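Local coordinates for endoglucanase (Fervidobacterium pennivorans DSM 9078, PDB 6KDD), which probably hydrolyses beta-1,4-glucosidic bonds in cellulose and related beta-glucans, as a glycoside hydrolase family 5 enzyme, at residues Y290-F295 with F299-R304; F47-K52 with Q307-P312; R83-V88 with K131-N136. All blocks are in the same frame, centred on the assembly; numbering follows the deposited sequence.

Contact 1 (Y290-F295 with F299-R304)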
loop_
_atom_site.group_PDB
_atom_site.type_symbol
_atom_site.label_atom_id
_atom_site.label_comp_id
_atom_site.label_asym_id
_atom_site.label_seq_id
_atom_site.Cartn_x
_atom_site.Cartn_y
_atom_site.Cartn_z
ATOM N N TYR A 290 1.591 7.105 6.269
ATOM C CA TYR A 290 1.405 7.122 4.826
ATOM C C TYR A 290 2.527 6.390 4.099
ATOM O O TYR A 290 3.622 6.281 4.618
ATOM C CB TYR A 290 1.353 8.564 4.316
ATOM C CG TYR A 290 2.550 9.460 4.533
ATOM C CD1 TYR A 290 3.615 9.505 3.633
ATOM C CD2 TYR A 290 2.590 10.322 5.627
ATOM C CE1 TYR A 290 4.700 10.341 3.831
ATOM C CE2 TYR A 290 3.671 11.189 5.821
ATOM C CZ TYR A 290 4.715 11.221 4.913
ATOM O OH TYR A 290 5.793 12.084 5.084
ATOM N N ALA A 291 2.242 6.011 2.854
ATOM C CA ALA A 291 3.250 5.470 1.951
ATOM C C ALA A 291 2.995 6.021 0.555
ATOM O O ALA A 291 1.947 5.793 -0.069
ATOM C CB ALA A 291 3.279 3.963 1.963
ATOM N N TYR A 292 3.984 6.780 0.090
ATOM C CA TYR A 292 3.907 7.406 -1.207
ATOM C C TYR A 292 3.928 6.343 -2.313
ATOM O O TYR A 292 4.677 5.374 -2.213
ATOM C CB TYR A 292 5.063 8.391 -1.356
ATOM C CG TYR A 292 5.086 9.024 -2.725
ATOM C CD1 TYR A 292 4.120 9.970 -3.075
ATOM C CD2 TYR A 292 6.031 8.647 -3.678
ATOM C CE1 TYR A 292 4.089 10.512 -4.358
ATOM C CE2 TYR A 292 6.052 9.239 -4.940
ATOM C CZ TYR A 292 5.056 10.143 -5.278
ATOM O OH TYR A 292 5.027 10.693 -6.522
ATOM N N TRP A 293 3.155 6.574 -3.386
ATOM C CA TRP A 293 3.236 5.751 -4.600
ATOM C C TRP A 293 3.909 6.556 -5.706
ATOM O O TRP A 293 3.302 7.508 -6.189
ATOM C CB TRP A 293 1.838 5.337 -5.101
ATOM C CG TRP A 293 1.935 4.390 -6.269
ATOM C CD1 TRP A 293 1.895 4.693 -7.610
ATOM C CD2 TRP A 293 2.120 2.964 -6.181
ATOM N NE1 TRP A 293 1.998 3.532 -8.354
ATOM C CE2 TRP A 293 2.120 2.459 -7.508
ATOM C CE3 TRP A 293 2.232 2.059 -5.108
ATOM C CZ2 TRP A 293 2.328 1.099 -7.784
ATOM C CZ3 TRP A 293 2.378 0.708 -5.379
ATOM C CH2 TRP A 293 2.465 0.241 -6.702
ATOM N N GLU A 294 5.136 6.203 -6.134
ATOM C CA GLU A 294 5.970 5.136 -5.575
ATOM C C GLU A 294 7.434 5.562 -5.709
ATOM O O GLU A 294 7.711 6.713 -6.104
ATOM C CB GLU A 294 5.662 3.761 -6.185
ATOM C CG GLU A 294 5.255 3.809 -7.657
ATOM C CD GLU A 294 6.293 4.282 -8.659
ATOM O OE1 GLU A 294 7.523 4.230 -8.361
ATOM O OE2 GLU A 294 5.870 4.697 -9.754
ATOM N N PHE A 295 8.368 4.664 -5.346
ATOM C CA PHE A 295 9.768 5.025 -5.159
ATOM C C PHE A 295 10.456 5.461 -6.456
ATOM O O PHE A 295 10.982 6.582 -6.496
ATOM C CB PHE A 295 10.525 3.861 -4.519
ATOM C CG PHE A 295 12.029 4.013 -4.470
ATOM C CD1 PHE A 295 12.608 5.064 -3.749
ATOM C CD2 PHE A 295 12.860 3.051 -5.048
ATOM C CE1 PHE A 295 13.993 5.177 -3.667
ATOM C CE2 PHE A 295 14.240 3.182 -4.999
ATOM C CZ PHE A 295 14.807 4.251 -4.314
ATOM N N PHE A 299 5.600 7.083 -11.137
ATOM C CA PHE A 299 5.211 8.106 -10.172
ATOM C C PHE A 299 6.397 8.427 -9.272
ATOM O O PHE A 299 6.196 9.010 -8.225
ATOM C CB PHE A 299 4.155 7.515 -9.224
ATOM C CG PHE A 299 2.782 7.279 -9.806
ATOM C CD1 PHE A 299 2.538 6.259 -10.731
ATOM C CD2 PHE A 299 1.711 8.016 -9.349
ATOM C CE1 PHE A 299 1.255 6.051 -11.205
ATOM C CE2 PHE A 299 0.430 7.788 -9.807
ATOM C CZ PHE A 299 0.207 6.832 -10.767
ATOM N N GLY A 300 7.616 8.017 -9.667
ATOM C CA GLY A 300 8.776 7.919 -8.792
ATOM C C GLY A 300 9.283 9.256 -8.214
ATOM O O GLY A 300 9.153 10.344 -8.810
ATOM N N ILE A 301 9.831 9.177 -6.994
ATOM C CA ILE A 301 10.561 10.297 -6.403
ATOM C C ILE A 301 12.078 10.080 -6.428
ATOM O O ILE A 301 12.835 10.944 -5.940
ATOM C CB ILE A 301 10.085 10.571 -4.970
ATOM C CG1 ILE A 301 9.922 9.268 -4.163
ATOM C CG2 ILE A 301 8.801 11.397 -5.033
ATOM C CD1 ILE A 301 9.632 9.540 -2.692
ATOM N N TYR A 302 12.503 8.958 -7.021
ATOM C CA TYR A 302 13.909 8.643 -7.164
ATOM C C TYR A 302 14.217 8.279 -8.616
ATOM O O TYR A 302 13.502 7.484 -9.236
ATOM C CB TYR A 302 14.326 7.534 -6.201
ATOM C CG TYR A 302 15.803 7.276 -6.184
ATOM C CD1 TYR A 302 16.641 8.078 -5.418
ATOM C CD2 TYR A 302 16.368 6.244 -6.915
ATOM C CE1 TYR A 302 18.005 7.863 -5.400
ATOM C CE2 TYR A 302 17.739 6.015 -6.907
ATOM C CZ TYR A 302 18.550 6.831 -6.136
ATOM O OH TYR A 302 19.895 6.639 -6.080
ATOM N N ASP A 303 15.326 8.845 -9.125
ATOM C CA ASP A 303 15.776 8.658 -10.499
ATOM C C ASP A 303 16.983 7.717 -10.524
ATOM O O ASP A 303 18.095 8.059 -10.132
ATOM C CB ASP A 303 15.983 10.054 -11.110
ATOM C CG ASP A 303 16.531 10.090 -12.520
ATOM O OD1 ASP A 303 16.948 9.046 -13.002
ATOM O OD2 ASP A 303 16.533 11.194 -13.111
ATOM N N ARG A 304 16.757 6.480 -10.984
ATOM C CA ARG A 304 17.775 5.461 -10.943
ATOM C C ARG A 304 18.920 5.816 -11.895
ATOM O O ARG A 304 20.057 5.475 -11.598
ATOM C CB ARG A 304 17.156 4.117 -11.326
ATOM C CG ARG A 304 16.341 3.521 -10.186
ATOM C CD ARG A 304 15.608 2.336 -10.797
ATOM N NE ARG A 304 14.481 2.743 -11.614
ATOM C CZ ARG A 304 13.837 1.869 -12.385
ATOM N NH1 ARG A 304 14.276 0.623 -12.403
ATOM N NH2 ARG A 304 12.814 2.248 -13.139
#
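With CG anti to the backbone nitrogen in Trp293 (chi1 -175°) and anti to the carbonyl carbon in Phe299 (chi1 -72°), the indole CD1 comes over one face of the phenyl ring. The two form a T-shaped pair just beyond strand 289-292, the eighth strand of the TIM barrel, planes at 76°. Glu294 follows a cis peptide bond; its first torsion puts CG over one face of the indole, and the bend at chi2 turns the carboxylate to Phe299. Glu294 OE2 accepts Phe299 N at 2.8 Å from above the carboxylate plane, while OE1 takes Ala297 N. Tyr292 OH gives its proton to Phe299 O at 2.7 Å, in the carbonyl plane, and its ring rests against Ile301 CG2. Phe295 and Tyr302 run side by side, rings nearly parallel but slid apart, centroids 5.1 Å. Glycerol and Tris near Trp293, probably from the crystallisation liquor, are consistent with a pocket at this barrel mouth. Glu294 O receives a CA-H contact from Gly300 CA at 3.1 Å, and Phe295 O accepts Tyr302 N at 2.9 Å, nearly in line with its C=O bond.

Contact 2 (F47-K52 with Q307-P312)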
loop_
_atom_site.group_PDB
_atom_site.type_symbol
_atom_site.label_atom_id
_atom_site.label_comp_id
_atom_site.label_asym_id
_atom_site.label_seq_id
_atom_site.Cartn_x
_atom_site.Cartn_y
_atom_site.Cartn_z
ATOM N N PHE A 47 17.206 0.260 0.013
ATOM C CA PHE A 47 16.741 0.413 1.385
ATOM C C PHE A 47 17.651 1.397 2.128
ATOM O O PHE A 47 17.173 2.199 2.927
ATOM C CB PHE A 47 16.541 -0.940 2.068
ATOM C CG PHE A 47 15.510 -1.798 1.357
ATOM C CD1 PHE A 47 14.198 -1.365 1.250
ATOM C CD2 PHE A 47 15.866 -2.999 0.764
ATOM C CE1 PHE A 47 13.252 -2.092 0.528
ATOM C CE2 PHE A 47 14.923 -3.730 0.031
ATOM C CZ PHE A 47 13.616 -3.284 -0.070
ATOM N N GLU A 48 18.953 1.360 1.851
ATOM C CA GLU A 48 19.849 2.315 2.520
ATOM C C GLU A 48 19.522 3.744 2.070
ATOM O O GLU A 48 19.507 4.668 2.885
ATOM C CB GLU A 48 21.291 2.017 2.098
ATOM C CG GLU A 48 22.301 2.510 3.106
ATOM C CD GLU A 48 23.745 2.420 2.623
ATOM O OE1 GLU A 48 23.996 1.791 1.553
ATOM O OE2 GLU A 48 24.623 2.987 3.318
ATOM N N ILE A 49 19.346 3.902 0.750
ATOM C CA ILE A 49 18.983 5.167 0.116
ATOM C C ILE A 49 17.722 5.762 0.746
ATOM O O ILE A 49 17.692 6.951 1.046
ATOM C CB ILE A 49 18.915 4.994 -1.416
ATOM C CG1 ILE A 49 20.322 4.820 -2.017
ATOM C CG2 ILE A 49 18.180 6.152 -2.061
ATOM C CD1 ILE A 49 20.365 4.250 -3.391
ATOM N N ILE A 50 16.660 4.940 0.934
ATOM C CA ILE A 50 15.355 5.352 1.426
ATOM C C ILE A 50 15.486 5.732 2.903
ATOM O O ILE A 50 14.908 6.715 3.370
ATOM C CB ILE A 50 14.388 4.142 1.190
ATOM C CG1 ILE A 50 14.033 4.071 -0.303
ATOM C CG2 ILE A 50 13.152 4.145 2.103
ATOM C CD1 ILE A 50 13.335 2.768 -0.755
ATOM N N LYS A 51 16.247 4.930 3.669
ATOM C CA LYS A 51 16.350 5.229 5.094
ATOM C C LYS A 51 17.112 6.543 5.270
ATOM O O LYS A 51 16.718 7.372 6.078
ATOM C CB LYS A 51 17.083 4.097 5.829
ATOM C CG LYS A 51 17.298 4.317 7.337
ATOM C CD LYS A 51 16.012 4.327 8.160
ATOM C CE LYS A 51 16.339 4.641 9.610
ATOM N NZ LYS A 51 15.180 4.375 10.486
ATOM N N LYS A 52 18.197 6.729 4.507
ATOM C CA LYS A 52 19.035 7.914 4.677
ATOM C C LYS A 52 18.244 9.161 4.287
ATOM O O LYS A 52 18.433 10.210 4.879
ATOM C CB LYS A 52 20.314 7.771 3.839
ATOM C CG LYS A 52 21.113 9.065 3.673
ATOM C CD LYS A 52 22.603 8.911 3.321
ATOM C CE LYS A 52 23.477 8.690 4.546
ATOM N NZ LYS A 52 23.491 9.837 5.499
ATOM N N GLN A 307 20.714 8.674 -10.256
ATOM C CA GLN A 307 21.033 8.202 -8.918
ATOM C C GLN A 307 20.789 9.299 -7.898
ATOM O O GLN A 307 21.596 9.505 -6.985
ATOM C CB GLN A 307 22.450 7.665 -8.735
ATOM C CG GLN A 307 22.833 6.609 -9.763
ATOM C CD GLN A 307 24.310 6.316 -9.696
ATOM O OE1 GLN A 307 24.804 5.705 -8.754
ATOM N NE2 GLN A 307 25.022 6.750 -10.713
ATOM N N ASN A 308 19.659 9.976 -8.036
ATOM C CA ASN A 308 19.307 10.946 -7.018
ATOM C C ASN A 308 17.790 11.097 -6.909
ATOM O O ASN A 308 17.057 10.741 -7.814
ATOM C CB ASN A 308 19.997 12.294 -7.256
ATOM C CG ASN A 308 20.586 12.845 -5.969
ATOM O OD1 ASN A 308 20.060 12.620 -4.859
ATOM N ND2 ASN A 308 21.702 13.545 -6.109
ATOM N N TRP A 309 17.350 11.641 -5.779
ATOM C CA TRP A 309 15.976 12.048 -5.542
ATOM C C TRP A 309 15.535 13.134 -6.531
ATOM O O TRP A 309 16.340 13.988 -6.953
ATOM C CB TRP A 309 15.889 12.541 -4.102
ATOM C CG TRP A 309 16.205 11.439 -3.134
ATOM C CD1 TRP A 309 17.406 11.158 -2.540
ATOM C CD2 TRP A 309 15.294 10.390 -2.748
ATOM N NE1 TRP A 309 17.276 10.029 -1.756
ATOM C CE2 TRP A 309 15.998 9.539 -1.867
ATOM C CE3 TRP A 309 13.932 10.128 -3.017
ATOM C CZ2 TRP A 309 15.381 8.442 -1.254
ATOM C CZ3 TRP A 309 13.327 9.024 -2.429
ATOM C CH2 TRP A 309 14.035 8.226 -1.522
ATOM N N ILE A 310 14.254 13.057 -6.912
ATOM C CA ILE A 310 13.582 14.043 -7.744
ATOM C C ILE A 310 13.005 15.116 -6.822
ATOM O O ILE A 310 12.145 14.823 -5.994
ATOM C CB ILE A 310 12.491 13.333 -8.560
ATOM C CG1 ILE A 310 13.120 12.219 -9.404
ATOM C CG2 ILE A 310 11.661 14.324 -9.375
ATOM C CD1 ILE A 310 12.103 11.275 -10.032
ATOM N N GLU A 311 13.549 16.345 -6.929
ATOM C CA GLU A 311 13.255 17.417 -5.990
ATOM C C GLU A 311 12.575 18.532 -6.782
ATOM O O GLU A 311 12.877 18.689 -7.953
ATOM C CB GLU A 311 14.563 17.891 -5.322
ATOM C CG GLU A 311 15.166 16.851 -4.380
ATOM C CD GLU A 311 14.351 16.632 -3.099
ATOM O OE1 GLU A 311 13.328 17.302 -2.917
ATOM O OE2 GLU A 311 14.776 15.833 -2.223
ATOM N N PRO A 312 11.623 19.298 -6.211
ATOM C CA PRO A 312 11.230 19.127 -4.819
ATOM C C PRO A 312 10.146 18.074 -4.529
ATOM O O PRO A 312 9.629 18.031 -3.425
ATOM C CB PRO A 312 10.805 20.555 -4.439
ATOM C CG PRO A 312 10.201 21.113 -5.718
ATOM C CD PRO A 312 10.903 20.413 -6.871
HETATM O O HOH W 1 19.161 8.926 0.059
#
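Trp309 reaches from its strand to helix 45-53, where its indole edge meets Ile49 and Ile50. From CB, which sits on the strand 308-309 backbone, the chain turns so that CG lies beside the backbone N and anti to the carbonyl carbon (chi1 -63°), which brings the far end of the indole up to the helix. On the five-membered ring, Trp309 NE1 donates to a water at 2.8 Å, which lies in the ring plane at the edge; the same water donates to Ile49 O at 2.7 Å and so bridges the indole to the helix backbone. Trp309 CE2 comes next, 4.0 Å from Ile49 CG2. Trp309 CZ2 then meets Ile49 CG2 at 3.7 Å, and it also has Ile49 O at 3.6 Å, in plane at the ring edge. At the far end Trp309 CH2 approaches Ile50 CG1 more loosely, at 4.3 Å.

The contact joins the first helix of the beta/alpha barrel, between strands 22-25 and 57-60, to the antiparallel hairpin after the eighth strand, where Gln307 and Asn308 opposite Asp303 form a G1 beta bulge. Arg53 makes a cation-pi contact with the indole, and Tyr302 meets it edge-to-face. A leucine in place of Trp309 would probably leave the bridging water without its NE1 donor and open a gap beside Ile49 CG2. The backbone N of Trp309 donates to Asn308 OD1 at 3.0 Å.

Contact 3 (R83-V88 with K131-N136). With NI (nickel (II) ion), chain C.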
loop_
_atom_site.group_PDB
_atom_site.type_symbol
_atom_site.label_atom_id
_atom_site.label_comp_id
_atom_site.label_asym_id
_atom_site.label_seq_id
_atom_site.Cartn_x
_atom_site.Cartn_y
_atom_site.Cartn_z
ATOM N N ARG A 83 13.415 -15.092 -2.303
ATOM C CA ARG A 83 13.540 -13.732 -2.817
ATOM C C ARG A 83 12.800 -12.714 -1.934
ATOM O O ARG A 83 13.364 -11.653 -1.644
ATOM C CB ARG A 83 13.079 -13.624 -4.279
ATOM C CG ARG A 83 13.076 -12.188 -4.779
ATOM C CD ARG A 83 14.487 -11.660 -4.867
ATOM N NE ARG A 83 14.458 -10.321 -5.431
ATOM C CZ ARG A 83 15.331 -9.337 -5.158
ATOM N NH1 ARG A 83 16.338 -9.531 -4.317
ATOM N NH2 ARG A 83 15.135 -8.134 -5.671
ATOM N N VAL A 84 11.546 -12.972 -1.559
ATOM C CA VAL A 84 10.844 -12.020 -0.713
ATOM C C VAL A 84 11.588 -11.942 0.634
ATOM O O VAL A 84 11.764 -10.867 1.168
ATOM C CB VAL A 84 9.350 -12.375 -0.541
ATOM C CG1 VAL A 84 8.656 -11.542 0.519
ATOM C CG2 VAL A 84 8.585 -12.378 -1.880
ATOM N N LYS A 85 12.053 -13.081 1.172
ATOM C CA LYS A 85 12.807 -13.024 2.438
ATOM C C LYS A 85 14.018 -12.099 2.335
ATOM O O LYS A 85 14.304 -11.312 3.267
ATOM C CB LYS A 85 13.227 -14.427 2.897
ATOM C CG LYS A 85 14.007 -14.466 4.218
ATOM C CD LYS A 85 14.324 -15.888 4.610
ATOM C CE LYS A 85 15.347 -16.113 5.712
ATOM N NZ LYS A 85 15.729 -14.906 6.466
ATOM N N HIS A 86 14.778 -12.202 1.225
ATOM C CA HIS A 86 15.937 -11.339 1.012
ATOM C C HIS A 86 15.591 -9.849 1.080
ATOM O O HIS A 86 16.306 -9.036 1.700
ATOM C CB HIS A 86 16.725 -11.746 -0.259
ATOM C CG HIS A 86 17.915 -10.898 -0.513
ATOM N ND1 HIS A 86 19.187 -11.247 -0.100
ATOM C CD2 HIS A 86 18.023 -9.667 -1.056
ATOM C CE1 HIS A 86 20.048 -10.327 -0.460
ATOM N NE2 HIS A 86 19.361 -9.328 -1.019
ATOM N N VAL A 87 14.526 -9.472 0.348
ATOM C CA VAL A 87 14.080 -8.092 0.289
ATOM C C VAL A 87 13.663 -7.612 1.674
ATOM O O VAL A 87 14.062 -6.518 2.114
ATOM C CB VAL A 87 12.919 -7.948 -0.730
ATOM C CG1 VAL A 87 12.280 -6.557 -0.689
ATOM C CG2 VAL A 87 13.409 -8.316 -2.145
ATOM N N VAL A 88 12.775 -8.377 2.318
ATOM C CA VAL A 88 12.326 -8.032 3.662
ATOM C C VAL A 88 13.540 -7.851 4.589
ATOM O O VAL A 88 13.608 -6.879 5.347
ATOM C CB VAL A 88 11.365 -9.115 4.189
ATOM C CG1 VAL A 88 11.216 -9.017 5.693
ATOM C CG2 VAL A 88 10.011 -9.021 3.509
ATOM N N LYS A 131 6.839 -16.057 10.928
ATOM C CA LYS A 131 6.187 -15.915 12.220
ATOM C C LYS A 131 7.168 -15.368 13.254
ATOM O O LYS A 131 6.777 -14.628 14.152
ATOM C CB LYS A 131 5.543 -17.240 12.646
ATOM C CG LYS A 131 6.506 -18.395 12.868
ATOM C CD LYS A 131 5.815 -19.664 13.404
ATOM C CE LYS A 131 6.133 -19.932 14.861
ATOM N NZ LYS A 131 5.134 -19.320 15.766
ATOM N N ASP A 132 8.452 -15.705 13.093
ATOM C CA ASP A 132 9.455 -15.414 14.115
ATOM C C ASP A 132 10.108 -14.053 13.866
ATOM O O ASP A 132 10.975 -13.634 14.629
ATOM C CB ASP A 132 10.435 -16.591 14.257
ATOM C CG ASP A 132 9.744 -17.777 14.921
ATOM O OD1 ASP A 132 9.140 -17.543 15.964
ATOM O OD2 ASP A 132 9.706 -18.886 14.323
ATOM N N TYR A 133 9.629 -13.320 12.843
ATOM C CA TYR A 133 10.191 -12.029 12.481
ATOM C C TYR A 133 9.870 -10.958 13.516
ATOM O O TYR A 133 8.839 -11.022 14.173
ATOM C CB TYR A 133 9.718 -11.623 11.074
ATOM C CG TYR A 133 10.730 -12.052 10.045
ATOM C CD1 TYR A 133 11.171 -13.373 10.000
ATOM C CD2 TYR A 133 11.352 -11.136 9.212
ATOM C CE1 TYR A 133 12.172 -13.794 9.135
ATOM C CE2 TYR A 133 12.351 -11.546 8.332
ATOM C CZ TYR A 133 12.730 -12.881 8.267
ATOM O OH TYR A 133 13.705 -13.304 7.407
ATOM N N PRO A 134 10.694 -9.897 13.614
ATOM C CA PRO A 134 10.453 -8.782 14.541
ATOM C C PRO A 134 9.106 -8.090 14.305
ATOM O O PRO A 134 8.493 -8.262 13.253
ATOM C CB PRO A 134 11.626 -7.805 14.346
ATOM C CG PRO A 134 12.564 -8.457 13.359
ATOM C CD PRO A 134 11.896 -9.705 12.806
ATOM N N GLU A 135 8.642 -7.328 15.299
ATOM C CA GLU A 135 7.310 -6.731 15.279
ATOM C C GLU A 135 7.168 -5.635 14.203
ATOM O O GLU A 135 6.059 -5.179 13.901
ATOM C CB GLU A 135 6.934 -6.184 16.666
ATOM C CG GLU A 135 7.735 -4.987 17.140
ATOM C CD GLU A 135 7.209 -4.439 18.469
ATOM O OE1 GLU A 135 7.628 -3.330 18.870
ATOM O OE2 GLU A 135 6.351 -5.118 19.101
ATOM N N ASN A 136 8.276 -5.154 13.657
ATOM C CA ASN A 136 8.193 -4.077 12.675
ATOM C C ASN A 136 8.056 -4.611 11.234
ATOM O O ASN A 136 8.283 -3.846 10.286
ATOM C CB ASN A 136 9.341 -3.070 12.854
ATOM C CG ASN A 136 10.713 -3.707 12.745
ATOM O OD1 ASN A 136 10.871 -4.886 13.006
ATOM N ND2 ASN A 136 11.689 -2.937 12.310
HETATM NI NI NI C . 19.767 -12.963 1.049
HETATM O O HOH W 2 21.991 -13.424 -0.114
#
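Tyr133 projects from the loop before strand 137-140 onto helix 78-93, and two residues about one helical turn apart, Lys85 and Val88, receive it. The buried, apolar part lies on the Val88 side. There Val88 CG1, anti to the backbone N (chi1 163°), touches Tyr133 CE2 at 3.8 Å and stands 4.1 Å from Tyr133 CD2, approaching obliquely. Val88 also packs on Ile100 of strand 97-101, while Phe130 meets the tyrosine ring edge-to-face. In the beta/alpha barrel this ties the helix preceding the third strand to the loop leading into the fourth.

The Lys85 side is polar and nearer solvent. The Lys85 and Tyr133 side chains cross at about a right angle, with Lys85 CG 3.4 Å from Tyr133 OH, before a bend at chi4 (12°) turns Lys85 NZ back to donate to Tyr133 OH at 2.7 Å, at the ring edge and near its plane. Further round the helix, on a face directed away from the loop, His86 ND1 binds a nickel ion at 2.1 Å, with a water as a second ligand at 2.5 Å; His86 NE2 is hydrogen-bonded to Asp44 OD1.

Asp89 joins both polar groups, its OD2 in a salt bridge with Lys85 NZ and its OD1 hydrogen-bonded to Tyr133 OH. Lysine, phenol and carboxylate thus close a small polar triangle, in which the aspartate probably helps offset the ammonium charge beside the tyrosine oxygen.

How the contacts relate
Contacts 1 and 2 adjoin, their centres about 9 Å apart, and share the hairpin of strands 302-303 and 308-309: Ile301 O and Ile310 N lie 2.7 Å apart, and Asp303 N and Asn308 O 2.9 Å, both probable hydrogen bonds. Contact 3 lies farther round the barrel, about 22 Å from contact 1 and 23 Å from contact 2, centre to centre. It still touches contact 2, where Phe47 CE2 packs on Val87 O at 3.6 Å between neighbouring helices. Along the chain, contact 2 closes a long loop containing both others. The probable crystallisation additives lie about 4 Å from the Trp293 side chain of contact 1, whereas a nickel ion is bound by His86 beside contact 3.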